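Local coordinates for uncharacterized protein (Staphylococcus aureus subsp. aureus, PDB 4H0A), which is of unknown function but belongs to the CAP family of cysteine-rich secretory proteins, joining a CAP domain to a CAP-associated N-terminal region, at residues K50-T53 / S54-Q58; V199-N202 / P203-I207. All coordinates share one frame; numbering follows the deposited sequence. Where two conformers were deposited one is given.

Interaction 1. Residues K50-T53 / S54-Q58; sequences KVLT and SKFGQ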
ATOM      1  N   LYS A  50      -3.953 -16.273 -15.632  1.00 42.94           N
ATOM      2  CA  LYS A  50      -4.349 -17.695 -15.559  1.00 44.60           C
ATOM      3  C   LYS A  50      -3.275 -18.575 -14.879  1.00 49.44           C
ATOM      4  O   LYS A  50      -3.615 -19.620 -14.331  1.00 50.09           O
ATOM      5  CB  LYS A  50      -4.641 -18.252 -16.959  1.00 49.59           C
ATOM      6  CG  LYS A  50      -5.935 -17.734 -17.589  1.00 59.71           C
ATOM      7  CD  LYS A  50      -6.039 -18.160 -19.065  1.00 71.79           C
ATOM      8  CE  LYS A  50      -6.542 -17.080 -19.985  1.00 82.31           C
ATOM      9  NZ  LYS A  50      -6.205 -17.363 -21.406  1.00 93.10           N
ATOM     10  N   VAL A  51      -1.996 -18.146 -14.897  1.00 45.78           N
ATOM     11  CA  VAL A  51      -0.903 -18.869 -14.244  1.00 46.64           C
ATOM     12  C   VAL A  51      -1.136 -18.932 -12.720  1.00 48.68           C
ATOM     13  O   VAL A  51      -0.869 -19.970 -12.115  1.00 49.85           O
ATOM     14  CB  VAL A  51       0.474 -18.235 -14.585  1.00 50.68           C
ATOM     15  CG1 VAL A  51       1.591 -18.829 -13.726  1.00 51.63           C
ATOM     16  CG2 VAL A  51       0.789 -18.405 -16.067  1.00 52.40           C
ATOM     17  N   LEU A  52      -1.629 -17.850 -12.103  1.00 43.25           N
ATOM     18  CA  LEU A  52      -1.892 -17.838 -10.655  1.00 41.53           C
ATOM     19  C   LEU A  52      -3.194 -18.535 -10.323  1.00 45.46           C
ATOM     20  O   LEU A  52      -3.271 -19.220  -9.303  1.00 44.87           O
ATOM     21  CB  LEU A  52      -1.939 -16.413 -10.107  1.00 39.64           C
ATOM     22  CG  LEU A  52      -0.732 -15.533 -10.373  1.00 44.31           C
ATOM     23  CD1 LEU A  52      -0.874 -14.239  -9.617  1.00 42.43           C
ATOM     24  CD2 LEU A  52       0.584 -16.223  -9.972  1.00 46.66           C
ATOM     25  N   THR A  53      -4.229 -18.353 -11.157  1.00 43.13           N
ATOM     26  CA  THR A  53      -5.510 -19.022 -10.937  1.00 44.39           C
ATOM     27  C   THR A  53      -5.278 -20.543 -10.924  1.00 50.53           C
ATOM     28  O   THR A  53      -5.861 -21.226 -10.094  1.00 49.98           O
ATOM     29  CB  THR A  53      -6.543 -18.571 -11.975  1.00 54.95           C
ATOM     30  OG1 THR A  53      -6.843 -17.200 -11.705  1.00 56.32           O
ATOM     31  CG2 THR A  53      -7.826 -19.399 -11.929  1.00 55.22           C
ATOM     32  N   SER A  54      -4.387 -21.054 -11.785  1.00 50.44           N
ATOM     33  CA  SER A  54      -4.044 -22.480 -11.802  1.00 53.75           C
ATOM     34  C   SER A  54      -3.308 -22.905 -10.521  1.00 59.16           C
ATOM     35  O   SER A  54      -3.627 -23.947  -9.956  1.00 61.05           O
ATOM     36  CB  SER A  54      -3.175 -22.806 -13.014  1.00 60.54           C
ATOM     37  OG  SER A  54      -3.921 -22.653 -14.211  1.00 72.28           O
ATOM     38  N   LYS A  55      -2.338 -22.100 -10.064  1.00 54.82           N
ATOM     39  CA  LYS A  55      -1.547 -22.395  -8.866  1.00 54.57           C
ATOM     40  C   LYS A  55      -2.369 -22.280  -7.564  1.00 55.99           C
ATOM     41  O   LYS A  55      -2.308 -23.187  -6.733  1.00 57.20           O
ATOM     42  CB  LYS A  55      -0.337 -21.437  -8.794  1.00 56.80           C
ATOM     43  CG  LYS A  55       0.685 -21.754  -7.695  1.00 74.71           C
ATOM     44  CD  LYS A  55       1.734 -20.639  -7.530  1.00 86.27           C
ATOM     45  CE  LYS A  55       3.001 -20.871  -8.322  1.00 99.66           C
ATOM     46  NZ  LYS A  55       3.943 -21.792  -7.626  1.00107.28           N
ATOM     47  N   PHE A  56      -3.093 -21.165  -7.371  1.00 47.98           N
ATOM     48  CA  PHE A  56      -3.826 -20.885  -6.128  1.00 45.72           C
ATOM     49  C   PHE A  56      -5.328 -21.089  -6.175  1.00 47.68           C
ATOM     50  O   PHE A  56      -5.982 -20.943  -5.141  1.00 47.23           O
ATOM     51  CB  PHE A  56      -3.612 -19.415  -5.751  1.00 45.58           C
ATOM     52  CG  PHE A  56      -2.173 -18.990  -5.637  1.00 47.80           C
ATOM     53  CD1 PHE A  56      -1.277 -19.716  -4.864  1.00 53.37           C
ATOM     54  CD2 PHE A  56      -1.736 -17.811  -6.216  1.00 49.27           C
ATOM     55  CE1 PHE A  56       0.042 -19.291  -4.707  1.00 54.74           C
ATOM     56  CE2 PHE A  56      -0.418 -17.390  -6.063  1.00 52.99           C
ATOM     57  CZ  PHE A  56       0.468 -18.138  -5.317  1.00 52.66           C
ATOM     58  N   GLY A  57      -5.882 -21.366  -7.339  1.00 42.95           N
ATOM     59  CA  GLY A  57      -7.325 -21.429  -7.469  1.00 42.07           C
ATOM     60  C   GLY A  57      -7.827 -20.014  -7.703  1.00 43.70           C
ATOM     61  O   GLY A  57      -7.042 -19.081  -7.897  1.00 42.02           O
ATOM     62  N   GLN A  58      -9.124 -19.828  -7.614  1.00 39.31           N
ATOM     63  CA  GLN A  58      -9.733 -18.541  -7.906  1.00 36.75           C
ATOM     64  C   GLN A  58      -9.376 -17.471  -6.868  1.00 36.79           C
ATOM     65  O   GLN A  58      -9.276 -17.761  -5.679  1.00 36.21           O
ATOM     66  CB  GLN A  58     -11.254 -18.708  -7.978  1.00 38.74           C
ATOM     67  CG  GLN A  58     -11.710 -19.667  -9.101  1.00 48.24           C
ATOM     68  CD  GLN A  58     -11.517 -19.092 -10.490  1.00 60.94           C
ATOM     69  OE1 GLN A  58     -11.913 -17.965 -10.771  1.00 53.43           O
ATOM     70  NE2 GLN A  58     -10.942 -19.861 -11.409  1.00 53.71           N
TER
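S54 N bonds back to K50 O and opens a run of i to i+4 backbone bonds that makes a short helix, 50-56, after which G57 leaves helical geometry, with phi at 85°. The bond from F56 N to L52 O is short and almost straight, 2.7 Å with 175° at the hydrogen, whereas the one from G57 N to T53 O (2.8 Å) is bent and weak. Positive phi is a conformation glycine takes readily, and here it turns the chain back so that T53 CA lies 3.4 Å from G57 O, in a CA-H...O contact.

The side chains illustrate how a short helix draws on its own backbone. K50 O is gripped by two donors of one residue: S54 N at 3.0 Å and, from the opposite face of the carbonyl plane, S54 OG at 3.1 Å. The hydroxyl gets there because chi1 of S54 (-67°) holds it beside its own backbone N, facing back down the helix. One turn on, L52 CB rests 4.1 Å from F56 CD2, a light apolar touch. K55 CG lies over one face of that ring, 3.9 Å above its plane and displaced toward the rim. Beyond the helix end the side chain of Q58 bends at chi2 and returns across T53 obliquely; Q58 NE2 comes to 3.2 Å from T53 CG2, uncomfortably short, which leaves the placing of this amide doubtful.

D48 OD1 accepts a hydrogen bond from K50 N at the start of the helix, and W44 borders both L52 and F56. The F56 ring also meets Y81, nearly parallel to it, which places the helix against strand 79-86 of the seven-stranded antiparallel sheet, just before the chain enters strand 61-65, one of its two outermost strands.

Interaction 2. Residues V199-N202 / P203-I207; sequences VEQN and PNQLI. With EDO (1,2-ethanediol), chain D.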
ATOM      1  N   VAL A 199     -16.823   2.719 -10.257  1.00 43.38           N
ATOM      2  CA  VAL A 199     -17.615   2.627  -9.020  1.00 42.48           C
ATOM      3  C   VAL A 199     -17.016   1.597  -8.019  1.00 42.91           C
ATOM      4  O   VAL A 199     -17.163   1.777  -6.808  1.00 42.21           O
ATOM      5  CB  VAL A 199     -19.114   2.303  -9.341  1.00 47.58           C
ATOM      6  CG1 VAL A 199     -19.287   0.889  -9.909  1.00 46.07           C
ATOM      7  CG2 VAL A 199     -20.003   2.503  -8.116  1.00 48.07           C
ATOM      8  N   GLU A 200     -16.349   0.535  -8.514  1.00 37.16           N
ATOM      9  CA  GLU A 200     -15.760  -0.496  -7.650  1.00 35.46           C
ATOM     10  C   GLU A 200     -14.510  -0.060  -6.941  1.00 38.77           C
ATOM     11  O   GLU A 200     -14.129  -0.724  -5.977  1.00 37.98           O
ATOM     12  CB  GLU A 200     -15.378  -1.757  -8.454  1.00 35.76           C
ATOM     13  CG  GLU A 200     -16.535  -2.503  -9.089  1.00 40.04           C
ATOM     14  CD  GLU A 200     -16.935  -2.045 -10.482  1.00 60.33           C
ATOM     15  OE1 GLU A 200     -16.537  -0.924 -10.879  1.00 48.65           O
ATOM     16  OE2 GLU A 200     -17.676  -2.792 -11.161  1.00 50.89           O
ATOM     17  N   GLN A 201     -13.823   0.987  -7.416  1.00 36.44           N
ATOM     18  CA  GLN A 201     -12.525   1.336  -6.843  1.00 35.35           C
ATOM     19  C   GLN A 201     -12.589   1.747  -5.364  1.00 38.58           C
ATOM     20  O   GLN A 201     -11.989   1.061  -4.565  1.00 38.28           O
ATOM     21  CB  GLN A 201     -11.826   2.430  -7.664  1.00 37.47           C
ATOM     22  CG  GLN A 201     -10.365   2.612  -7.228  1.00 45.18           C
ATOM     23  CD  GLN A 201      -9.572   3.521  -8.133  1.00 64.42           C
ATOM     24  OE1 GLN A 201      -9.775   3.567  -9.347  1.00 59.72           O
ATOM     25  NE2 GLN A 201      -8.595   4.212  -7.579  1.00 57.59           N
ATOM     26  N   ASN A 202     -13.263   2.851  -5.001  1.00 36.11           N
ATOM     27  CA  ASN A 202     -13.305   3.313  -3.597  1.00 36.19           C
ATOM     28  C   ASN A 202     -13.661   2.195  -2.587  1.00 36.40           C
ATOM     29  O   ASN A 202     -12.886   1.987  -1.658  1.00 36.09           O
ATOM     30  CB  ASN A 202     -14.281   4.485  -3.429  1.00 39.62           C
ATOM     31  CG  ASN A 202     -13.797   5.809  -3.977  1.00 59.70           C
ATOM     32  OD1 ASN A 202     -12.603   6.026  -4.212  1.00 52.19           O
ATOM     33  ND2 ASN A 202     -14.731   6.742  -4.161  1.00 55.41           N
ATOM     34  N   PRO A 203     -14.759   1.431  -2.727  1.00 32.27           N
ATOM     35  CA  PRO A 203     -15.034   0.387  -1.713  1.00 30.48           C
ATOM     36  C   PRO A 203     -13.950  -0.697  -1.653  1.00 33.16           C
ATOM     37  O   PRO A 203     -13.701  -1.231  -0.583  1.00 32.56           O
ATOM     38  CB  PRO A 203     -16.392  -0.201  -2.143  1.00 32.27           C
ATOM     39  CG  PRO A 203     -16.609   0.261  -3.531  1.00 37.55           C
ATOM     40  CD  PRO A 203     -15.846   1.523  -3.723  1.00 33.92           C
ATOM     41  N   ASN A 204     -13.312  -1.035  -2.786  1.00 30.14           N
ATOM     42  CA  ASN A 204     -12.265  -2.068  -2.780  1.00 28.54           C
ATOM     43  C   ASN A 204     -10.952  -1.522  -2.210  1.00 31.86           C
ATOM     44  O   ASN A 204     -10.207  -2.299  -1.604  1.00 30.63           O
ATOM     45  CB  ASN A 204     -12.073  -2.658  -4.162  1.00 27.02           C
ATOM     46  CG  ASN A 204     -13.113  -3.704  -4.417  1.00 35.46           C
ATOM     47  OD1 ASN A 204     -13.048  -4.775  -3.818  1.00 29.69           O
ATOM     48  ND2 ASN A 204     -14.160  -3.379  -5.169  1.00 25.70           N
ATOM     49  N   GLN A 205     -10.666  -0.207  -2.369  1.00 30.64           N
ATOM     50  CA  GLN A 205      -9.466   0.382  -1.761  0.50 30.96           C
ATOM     51  C   GLN A 205      -9.638   0.370  -0.251  1.00 35.77           C
ATOM     52  O   GLN A 205      -8.669   0.167   0.464  1.00 35.61           O
ATOM     53  CB  GLN A 205      -9.195   1.818  -2.256  0.50 33.41           C
ATOM     54  CG  GLN A 205      -8.840   1.960  -3.740  0.50 38.41           C
ATOM     55  CD  GLN A 205      -7.686   1.102  -4.182  0.50 46.92           C
ATOM     56  OE1 GLN A 205      -7.840   0.189  -4.998  0.50 37.79           O
ATOM     57  NE2 GLN A 205      -6.502   1.391  -3.678  0.50 39.20           N
ATOM     58  N   LEU A 206     -10.885   0.589   0.233  1.00 33.56           N
ATOM     59  CA  LEU A 206     -11.161   0.557   1.672  1.00 33.68           C
ATOM     60  C   LEU A 206     -10.921  -0.862   2.214  1.00 35.58           C
ATOM     61  O   LEU A 206     -10.323  -1.008   3.280  1.00 33.72           O
ATOM     62  CB  LEU A 206     -12.609   1.011   1.972  1.00 34.59           C
ATOM     63  CG  LEU A 206     -13.072   0.893   3.433  1.00 38.31           C
ATOM     64  CD1 LEU A 206     -12.143   1.688   4.373  1.00 38.96           C
ATOM     65  CD2 LEU A 206     -14.508   1.357   3.583  1.00 38.63           C
ATOM     66  N   ILE A 207     -11.369  -1.908   1.479  1.00 31.53           N
ATOM     67  CA  ILE A 207     -11.150  -3.297   1.908  1.00 29.95           C
ATOM     68  C   ILE A 207      -9.646  -3.591   1.913  1.00 32.98           C
ATOM     69  O   ILE A 207      -9.164  -4.227   2.843  1.00 32.36           O
ATOM     70  CB  ILE A 207     -11.941  -4.319   1.036  1.00 31.73           C
ATOM     71  CG1 ILE A 207     -13.456  -4.150   1.279  1.00 32.52           C
ATOM     72  CG2 ILE A 207     -11.517  -5.773   1.376  1.00 30.05           C
ATOM     73  CD1 ILE A 207     -14.313  -4.610   0.122  1.00 36.10           C
TER
HETATM   74  C1  EDO D 402     -15.625  -6.717  -6.452  1.00 36.32           C
HETATM   75  O1  EDO D 402     -16.054  -5.309  -6.502  1.00 34.13           O
HETATM   76  C2  EDO D 402     -14.570  -7.065  -5.385  1.00 33.83           C
HETATM   77  O2  EDO D 402     -14.974  -6.768  -4.013  1.00 30.79           O
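N204 reaches back to E200 with its side-chain amide, and the hydrogen bonds that result show how an asparagine can secure the beginning of a helix. N204 ND2 gives a bond to E200 O of 2.8 Å, 162° at the hydrogen, with the acceptor close to the plane of the amide; N204 N adds a weak bond to E200 O at 3.3 Å. With chi1 at -82° the amide lies beside its own backbone N, which lets ND2 reach the carbonyl that N204 N also approaches. The other sides of this amide meet a bound 1,2-ethanediol, probably from the crystallisation liquor: its O2 donates to N204 OD1 (2.8 Å), while its O1 accepts from N204 ND2 (3.0 Å). Because R61 NH1 also bonds to N204 OD1, every polar atom of the amide has at least two partners and its rotation is well defined.

Regular backbone bonds follow, Q205 N to Q201 O at 2.9 Å and L206 N to N202 O at 3.1 Å. P203 has no N-H to give, and its CD packs 3.4 Å from V199 O instead; the first turn of a helix is where proline is readily accommodated, since no bond is lost there.

The glutamine stems also touch: in the conformer given for Q205, one of two, Q201 CG and Q205 CG lie 3.9 Å apart before the chains diverge. Q201 extends to bond R66 N through OE1, and Q205 NE2 bonds Y316 OH.

These divergent reaches match the setting, for the start of helix 201-219 lies between two sheets: the side chains of E200, Q201, N204 and I207 touch strand 61-65, whereas those of N202, Q205 and L206 touch strand 306-312 of the five-stranded mixed sheet.

Interactions 1 and 2 are both local, each a run of i to i+4 bonds reinforced by a side chain that bonds a carbonyl four residues back: the hydroxyl of S54 in one, the amide of N204 in the other. Their settings differ. Residues 50-58 form a largely exposed surface helix whose F56 ring meets W44 and Y81. Residues 199-207 are partly buried between two sheets, and their side-chain amides reach polar partners in both directions. Their centres are 23 Å apart and their nearest atoms about 14 Å, so the two do not touch, yet strand 61-65, which soon follows interaction 1 in the chain, lies alongside interaction 2. One contact displays a helix ending, the other a helix beginning.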